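Local coordinates for DNA polymerase beta (PDB 4P4M), which catalyses the template-directed addition of deoxynucleotides to a DNA primer end and probably serves in base excision repair, at residues 177-182 with 201-206. Sequence-based numbering, arbitrary orientation.
Sequences KDFSIL and LSRTLD
Phe179 and Arg203 are an antiparallel non-hydrogen-bonded pair on neighbouring strands, and their side chains, on the same face of the sheet, cross obliquely. Both have CG anti to the carbonyl carbon. Arg203 lays its CG methylene over one face of the ring, off centre toward the rim. This is a CH-pi contact, with Arg203 CG 3.8 Å from the Phe179 ring centroid. The Arg203 chain then bends at chi3 (70°) and carries the guanidinium past the ring. The two planes end 82° apart, so the groups do not stack. Arg203 NH1 comes 3.6 Å from Phe179 CE1.

The guanidinium lies beside the carboxylate of Asp178, both pointing the same way. Their direct salt bridge is long, with Asp178 OD2 4.0 Å from Arg203 NH2. A water makes a second link: it donates to Asp178 OD2 and accepts from Arg203 NH1, lying in the guanidinium plane. NH2 has its stronger partner in Pro208 O, which helps fix the group.

Strands 179-183 and 193-203 pair here in the palm of this family X polymerase. Strand 193-203 also carries Asp196 and Asp198, the magnesium ligands, but the side chain of Ile181 is about 14 Å from the bound magnesium. Ser180 and Ser202 form the hydrogen-bonded pair. Ser180 N reaches Ser202 O at 2.8 Å, nearly along the C=O axis, and Ser202 N returns to Ser180 O at 3.2 Å.

On the same face as Phe179, Leu201 CD1 touches Ile181 CD1 at 3.9 Å and also Phe179 CD2. Cys171 of helix 157-175 packs on all three residues. The two serine hydroxyls project from the other face.

Past the strand end, Thr204 N donates a hydrogen bond to Asp178 O from above the carbonyl plane, 2.9 Å away. A water joins Thr204 OG1 to Lys177 O.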
loop_
_atom_site.group_PDB
_atom_site.type_symbol
_atom_site.label_atom_id
_atom_site.label_comp_id
_atom_site.label_asym_id
_atom_site.label_seq_id
_atom_site.Cartn_x
_atom_site.Cartn_y
_atom_site.Cartn_z
ATOM N N LYS A 177 -22.512 -5.695 -1.180
ATOM C CA LYS A 177 -22.270 -6.159 0.186
ATOM C C LYS A 177 -21.221 -7.267 0.306
ATOM O O LYS A 177 -20.770 -7.559 1.409
ATOM C CB LYS A 177 -23.586 -6.630 0.826
ATOM C CG LYS A 177 -24.165 -7.858 0.151
ATOM C CD LYS A 177 -25.350 -8.428 0.911
ATOM C CE LYS A 177 -25.825 -9.718 0.263
ATOM N NZ LYS A 177 -26.759 -10.471 1.141
ATOM N N ASP A 178 -20.838 -7.898 -0.807
ATOM C CA ASP A 178 -19.814 -8.959 -0.734
ATOM C C ASP A 178 -18.416 -8.415 -0.424
ATOM O O ASP A 178 -17.508 -9.185 -0.100
ATOM C CB ASP A 178 -19.724 -9.766 -2.041
ATOM C CG ASP A 178 -20.893 -10.710 -2.242
ATOM O OD1 ASP A 178 -21.600 -11.017 -1.265
ATOM O OD2 ASP A 178 -21.089 -11.153 -3.394
ATOM N N PHE A 179 -18.232 -7.100 -0.553
ATOM C CA PHE A 179 -16.914 -6.487 -0.387
ATOM C C PHE A 179 -16.839 -5.517 0.795
ATOM O O PHE A 179 -17.853 -4.998 1.250
ATOM C CB PHE A 179 -16.485 -5.774 -1.684
ATOM C CG PHE A 179 -15.999 -6.715 -2.754
ATOM C CD1 PHE A 179 -16.877 -7.264 -3.671
ATOM C CD2 PHE A 179 -14.653 -7.057 -2.832
ATOM C CE1 PHE A 179 -16.428 -8.136 -4.651
ATOM C CE2 PHE A 179 -14.197 -7.922 -3.814
ATOM C CZ PHE A 179 -15.083 -8.461 -4.722
ATOM N N SER A 180 -15.630 -5.283 1.300
ATOM C CA SER A 180 -15.443 -4.266 2.329
ATOM C C SER A 180 -14.124 -3.504 2.158
ATOM O O SER A 180 -13.201 -3.980 1.486
ATOM C CB SER A 180 -15.509 -4.902 3.717
ATOM O OG SER A 180 -14.412 -5.768 3.905
ATOM N N ILE A 181 -14.058 -2.325 2.777
ATOM C CA ILE A 181 -12.853 -1.488 2.805
ATOM C C ILE A 181 -12.406 -1.255 4.248
ATOM O O ILE A 181 -13.232 -0.940 5.121
ATOM C CB ILE A 181 -13.108 -0.097 2.155
ATOM C CG1 ILE A 181 -13.285 -0.213 0.643
ATOM C CG2 ILE A 181 -11.954 0.864 2.483
ATOM C CD1 ILE A 181 -11.970 -0.364 -0.133
ATOM N N LEU A 182 -11.102 -1.409 4.492
ATOM C CA LEU A 182 -10.483 -1.136 5.797
ATOM C C LEU A 182 -9.253 -0.244 5.587
ATOM O O LEU A 182 -8.408 -0.539 4.737
ATOM C CB LEU A 182 -10.038 -2.444 6.470
ATOM C CG LEU A 182 -11.105 -3.486 6.846
ATOM C CD1 LEU A 182 -10.551 -4.918 6.827
ATOM C CD2 LEU A 182 -11.735 -3.164 8.205
ATOM N N LEU A 201 -8.937 -3.799 0.239
ATOM C CA LEU A 201 -10.211 -4.203 -0.341
ATOM C C LEU A 201 -10.292 -5.731 -0.265
ATOM O O LEU A 201 -9.378 -6.419 -0.706
ATOM C CB LEU A 201 -10.277 -3.726 -1.796
ATOM C CG LEU A 201 -11.457 -4.188 -2.654
ATOM C CD1 LEU A 201 -12.779 -3.622 -2.114
ATOM C CD2 LEU A 201 -11.241 -3.795 -4.120
ATOM N N SER A 202 -11.370 -6.268 0.301
ATOM C CA SER A 202 -11.480 -7.720 0.436
ATOM C C SER A 202 -12.931 -8.198 0.487
ATOM O O SER A 202 -13.832 -7.435 0.852
ATOM C CB SER A 202 -10.741 -8.191 1.694
ATOM O OG SER A 202 -11.351 -7.685 2.882
ATOM N N ARG A 203 -13.158 -9.457 0.114
ATOM C CA ARG A 203 -14.490 -10.055 0.240
ATOM C C ARG A 203 -14.772 -10.418 1.697
ATOM O O ARG A 203 -13.868 -10.813 2.436
ATOM C CB ARG A 203 -14.624 -11.291 -0.668
ATOM C CG ARG A 203 -14.697 -10.939 -2.174
ATOM C CD ARG A 203 -14.621 -12.203 -3.058
ATOM N NE ARG A 203 -15.823 -13.053 -2.990
ATOM C CZ ARG A 203 -16.953 -12.788 -3.636
ATOM N NH1 ARG A 203 -17.042 -11.694 -4.385
ATOM N NH2 ARG A 203 -17.996 -13.611 -3.546
ATOM N N THR A 204 -16.030 -10.293 2.115
ATOM C CA THR A 204 -16.385 -10.551 3.505
ATOM C C THR A 204 -16.439 -12.053 3.803
ATOM O O THR A 204 -16.495 -12.885 2.889
ATOM C CB THR A 204 -17.763 -9.972 3.848
ATOM O OG1 THR A 204 -18.762 -10.698 3.121
ATOM C CG2 THR A 204 -17.839 -8.469 3.494
ATOM N N LEU A 205 -16.457 -12.390 5.091
ATOM C CA LEU A 205 -16.614 -13.782 5.518
ATOM C C LEU A 205 -17.905 -14.419 5.012
ATOM O O LEU A 205 -17.943 -15.618 4.755
ATOM C CB LEU A 205 -16.526 -13.893 7.043
ATOM C CG LEU A 205 -15.103 -13.779 7.588
ATOM C CD1 LEU A 205 -15.099 -13.559 9.100
ATOM C CD2 LEU A 205 -14.301 -15.013 7.200
ATOM N N ASP A 206 -18.952 -13.616 4.844
ATOM C CA ASP A 206 -20.243 -14.112 4.351
ATOM C C ASP A 206 -20.332 -14.311 2.828
ATOM O O ASP A 206 -21.210 -15.018 2.353
ATOM C CB ASP A 206 -21.379 -13.175 4.780
ATOM C CG ASP A 206 -21.701 -13.284 6.255
ATOM O OD1 ASP A 206 -21.265 -14.268 6.897
ATOM O OD2 ASP A 206 -22.403 -12.385 6.768
HETATM O O HOH W 1 -21.315 -9.732 3.019
HETATM O O HOH W 2 -19.523 -10.378 -5.504
HETATM O O HOH W 3 -11.118 -4.994 3.669
#